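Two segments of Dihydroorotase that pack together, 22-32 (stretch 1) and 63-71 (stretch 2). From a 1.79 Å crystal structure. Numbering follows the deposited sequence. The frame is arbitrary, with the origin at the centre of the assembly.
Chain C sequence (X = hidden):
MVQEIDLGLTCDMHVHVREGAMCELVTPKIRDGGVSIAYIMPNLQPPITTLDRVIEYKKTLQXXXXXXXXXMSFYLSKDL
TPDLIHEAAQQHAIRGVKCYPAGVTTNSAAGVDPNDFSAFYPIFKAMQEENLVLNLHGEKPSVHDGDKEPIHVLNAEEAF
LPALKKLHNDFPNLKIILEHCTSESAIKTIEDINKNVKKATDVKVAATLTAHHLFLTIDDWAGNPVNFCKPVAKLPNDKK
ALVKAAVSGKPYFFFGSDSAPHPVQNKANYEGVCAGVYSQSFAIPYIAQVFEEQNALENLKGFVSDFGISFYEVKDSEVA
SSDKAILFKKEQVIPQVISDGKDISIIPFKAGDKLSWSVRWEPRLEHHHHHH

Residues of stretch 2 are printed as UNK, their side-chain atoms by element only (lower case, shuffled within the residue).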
# COMPACT_ATOMS: atom_id res chain seq x y z
N MET C 22 -3.48 11.36 -25.01
CA MET C 22 -3.38 10.05 -24.38
C MET C 22 -4.19 9.03 -25.17
O MET C 22 -3.72 7.90 -25.40
CB MET C 22 -3.85 10.12 -22.93
CG MET C 22 -3.79 8.77 -22.21
SD MET C 22 -2.10 8.19 -22.03
CE MET C 22 -1.60 9.02 -20.50
N CYS C 23 -5.39 9.42 -25.60
CA CYS C 23 -6.24 8.53 -26.39
C CYS C 23 -5.59 8.17 -27.72
O CYS C 23 -5.70 7.02 -28.17
CB CYS C 23 -7.59 9.21 -26.63
SG CYS C 23 -8.83 8.16 -27.42
N GLU C 24 -4.95 9.13 -28.37
CA GLU C 24 -4.26 8.84 -29.62
C GLU C 24 -3.12 7.86 -29.41
O GLU C 24 -2.84 7.03 -30.29
CB GLU C 24 -3.74 10.14 -30.24
CG GLU C 24 -4.85 11.15 -30.50
CD GLU C 24 -4.37 12.36 -31.27
OE1 GLU C 24 -3.16 12.44 -31.56
OE2 GLU C 24 -5.22 13.23 -31.57
N LEU C 25 -2.45 7.93 -28.26
CA LEU C 25 -1.38 6.98 -27.98
C LEU C 25 -1.93 5.59 -27.73
O LEU C 25 -1.42 4.60 -28.28
CB LEU C 25 -0.57 7.47 -26.77
CG LEU C 25 0.54 6.60 -26.18
CD1 LEU C 25 1.54 6.14 -27.22
CD2 LEU C 25 1.24 7.38 -25.07
N VAL C 26 -2.98 5.48 -26.93
CA VAL C 26 -3.34 4.20 -26.33
C VAL C 26 -4.33 3.40 -27.17
O VAL C 26 -4.27 2.18 -27.17
CB VAL C 26 -3.89 4.46 -24.91
CG1 VAL C 26 -4.59 3.23 -24.36
CG2 VAL C 26 -2.74 4.88 -24.01
N THR C 27 -5.24 4.07 -27.87
CA THR C 27 -6.27 3.34 -28.60
C THR C 27 -5.70 2.38 -29.64
O THR C 27 -6.20 1.24 -29.72
CB THR C 27 -7.25 4.33 -29.25
OG1 THR C 27 -7.85 5.14 -28.23
CG2 THR C 27 -8.36 3.58 -30.00
N PRO C 28 -4.65 2.72 -30.40
CA PRO C 28 -4.04 1.70 -31.28
C PRO C 28 -3.44 0.53 -30.52
O PRO C 28 -3.30 -0.55 -31.10
CB PRO C 28 -2.97 2.49 -32.05
CG PRO C 28 -3.40 3.92 -31.97
CD PRO C 28 -4.04 4.05 -30.60
N LYS C 29 -3.06 0.71 -29.25
CA LYS C 29 -2.45 -0.37 -28.49
C LYS C 29 -3.43 -1.47 -28.12
O LYS C 29 -3.00 -2.55 -27.71
CB LYS C 29 -1.79 0.17 -27.22
CG LYS C 29 -0.88 1.37 -27.46
CD LYS C 29 0.35 0.93 -28.24
CE LYS C 29 1.40 2.04 -28.28
NZ LYS C 29 0.91 3.19 -29.09
N ILE C 30 -4.75 -1.23 -28.23
CA ILE C 30 -5.70 -2.31 -28.04
C ILE C 30 -5.39 -3.44 -29.01
O ILE C 30 -5.16 -4.59 -28.60
CB ILE C 30 -7.14 -1.79 -28.20
CG1 ILE C 30 -7.43 -0.69 -27.16
CG2 ILE C 30 -8.13 -2.94 -28.06
CD1 ILE C 30 -8.71 0.12 -27.41
N ARG C 31 -5.31 -3.12 -30.30
CA ARG C 31 -4.95 -4.13 -31.30
C ARG C 31 -3.55 -4.67 -31.07
O ARG C 31 -3.33 -5.88 -31.14
CB ARG C 31 -5.08 -3.55 -32.71
CG ARG C 31 -5.10 -4.65 -33.78
CD ARG C 31 -5.38 -4.09 -35.16
NE ARG C 31 -4.80 -4.94 -36.21
CZ ARG C 31 -5.46 -5.89 -36.87
NH1 ARG C 31 -6.74 -6.13 -36.61
NH2 ARG C 31 -4.84 -6.58 -37.80
N ASP C 32 -2.58 -3.79 -30.77
CA ASP C 32 -1.20 -4.23 -30.62
C ASP C 32 -1.05 -5.25 -29.50
O ASP C 32 -0.25 -6.19 -29.61
CB ASP C 32 -0.28 -3.03 -30.39
CG ASP C 32 -0.22 -2.10 -31.58
OD1 ASP C 32 -0.75 -2.46 -32.65
OD2 ASP C 32 0.36 -1.01 -31.44
N UNK C 63 -11.94 6.08 -35.65
CA UNK C 63 -10.97 6.71 -36.54
C UNK C 63 -9.54 6.33 -36.17
O UNK C 63 -8.72 6.06 -37.05
n UNK C 63 -9.36 10.45 -39.63
c UNK C 63 -10.40 8.98 -37.60
c UNK C 63 -11.15 8.23 -36.52
c UNK C 63 -10.44 11.16 -38.88
c UNK C 63 -10.73 10.47 -37.55
N UNK C 64 -9.24 6.27 -34.87
CA UNK C 64 -7.89 5.94 -34.43
C UNK C 64 -7.56 4.47 -34.62
O UNK C 64 -6.39 4.11 -34.70
c UNK C 64 -7.71 6.32 -32.95
c UNK C 64 -7.86 7.79 -32.58
c UNK C 64 -7.99 7.94 -31.07
c UNK C 64 -6.65 8.55 -33.08
N UNK C 65 -8.58 3.60 -34.65
CA UNK C 65 -8.37 2.16 -34.73
C UNK C 65 -9.52 1.54 -35.51
O UNK C 65 -10.46 0.99 -34.94
c UNK C 65 -8.27 1.53 -33.33
N UNK C 66 -9.46 1.61 -36.85
CA UNK C 66 -10.61 1.15 -37.64
C UNK C 66 -10.87 -0.34 -37.55
O UNK C 66 -11.97 -0.77 -37.91
c UNK C 66 -8.45 2.29 -37.67
c UNK C 66 -9.23 2.67 -38.91
c UNK C 66 -10.24 1.58 -39.08
N UNK C 67 -9.91 -1.15 -37.09
CA UNK C 67 -10.13 -2.59 -37.01
C UNK C 67 -10.55 -3.07 -35.62
O UNK C 67 -10.76 -4.27 -35.43
c UNK C 67 -6.58 -3.14 -40.57
c UNK C 67 -8.87 -3.34 -37.45
n UNK C 67 -5.44 -3.94 -41.09
c UNK C 67 -7.14 -3.69 -39.26
c UNK C 67 -8.37 -2.91 -38.83
N UNK C 68 -10.70 -2.16 -34.66
CA UNK C 68 -11.09 -2.51 -33.30
C UNK C 68 -12.60 -2.35 -33.14
O UNK C 68 -13.19 -1.37 -33.61
c UNK C 68 -10.75 -1.93 -30.88
c UNK C 68 -10.35 -1.62 -32.31
o UNK C 68 -8.95 -1.86 -32.46
N UNK C 69 -13.22 -3.32 -32.49
CA UNK C 69 -14.66 -3.30 -32.23
C UNK C 69 -14.90 -2.66 -30.87
O UNK C 69 -14.40 -3.17 -29.86
o UNK C 69 -15.06 -5.22 -33.61
c UNK C 69 -16.69 -4.73 -31.86
c UNK C 69 -15.22 -4.71 -32.27
N UNK C 70 -15.65 -1.56 -30.84
CA UNK C 70 -15.82 -0.75 -29.64
C UNK C 70 -17.23 -0.93 -29.10
O UNK C 70 -18.20 -0.64 -29.80
c UNK C 70 -12.33 1.63 -31.69
c UNK C 70 -11.87 1.25 -29.36
c UNK C 70 -15.56 0.72 -29.94
c UNK C 70 -11.42 1.58 -30.64
c UNK C 70 -13.21 0.98 -29.15
c UNK C 70 -14.12 1.03 -30.19
c UNK C 70 -13.68 1.36 -31.46
N UNK C 71 -17.34 -1.40 -27.85
CA UNK C 71 -18.60 -1.45 -27.12
C UNK C 71 -18.56 -0.36 -26.06
O UNK C 71 -17.57 -0.25 -25.33
c UNK C 71 -18.78 -5.33 -26.56
c UNK C 71 -19.68 -4.00 -28.53
c UNK C 71 -18.80 -2.81 -26.48
c UNK C 71 -18.66 -4.04 -27.38
O HOH W 1 -6.50 -0.75 -31.61
O HOH W 2 -8.95 -6.20 -34.75

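Position 63 carries four carbons in a row ending in a nitrogen, out of reach of stretch 1. An unbranched chain with a terminal amine is Lys 63.

Position 64 has four carbons, forked at the second. It is the last helical residue here, and its CB points toward stretch 1. One branch tip lies 3.8 Å from Cys 23 SG. The fork after a single methylene identifies Leu 64. Its CD1 is also 4.0 Å from Thr 27 OG1, and its CD2 is 4.1 Å from Glu 24 CG.

Position 65 has one carbon only, CB, which sits 3.9 Å from Thr 27 CG2, so this is Ala 65. It is the first residue to leave helical phi/psi.

Position 66 has three carbons that close a ring onto the backbone nitrogen, which makes it Pro 66. It is exposed and makes no contact with stretch 1.

Position 67 again has four carbons in a row and a terminal nitrogen. Its CB lies 3.6 Å from Arg 31 NH1. This is Lys 67, fully extended beyond chi1. Its CD covers one face of the Arg 31 guanidinium. The like charges come close, with Lys 67 NZ 4.3 Å from Arg 31 NH2.

Position 68 has one carbon carrying an oxygen and a carbon. The carbon tip is 4.0 Å from Ile 30 CG2. This is Thr 68. Its N donates to Ala 65 O at 3.2 Å, within a type I turn.

Position 69 has the same pattern as 68 but lies out of reach of stretch 1. It is Thr 69, where the strand begins.

Position 70 has one carbon followed by a ring of six carbons. The CB points sideways, yet the ring comes close to stretch 1. This is Phe 70. Ile 30 CD1 meets the ring edge, 3.9 Å from CE1, and Thr 27 CG2 lies 3.7 Å from CZ.

Position 71 has four carbons forked at the second and is too distant for contact. It is Leu 71.

The contact has no direct hydrogen bond. Apolar packing and water join the stretches. Thr 27 OG1 donates to Cys 23 O at 2.9 Å, and its CG2 methyl lies against Ala 65 and Phe 70. Water 1 bridges the backbone of stretch 1 and the turn: it donates to Thr 27 O at 2.8 Å, accepts from Arg 31 N at 3.0 Å, and lies 2.8 Å from Thr 68 OG1. Water 2 donates to Lys 67 O at 2.7 Å and accepts a weak bond from Arg 31 NH1 at 2.9 Å.

Stretch 2, residues 63-71: KLAPKTTFL
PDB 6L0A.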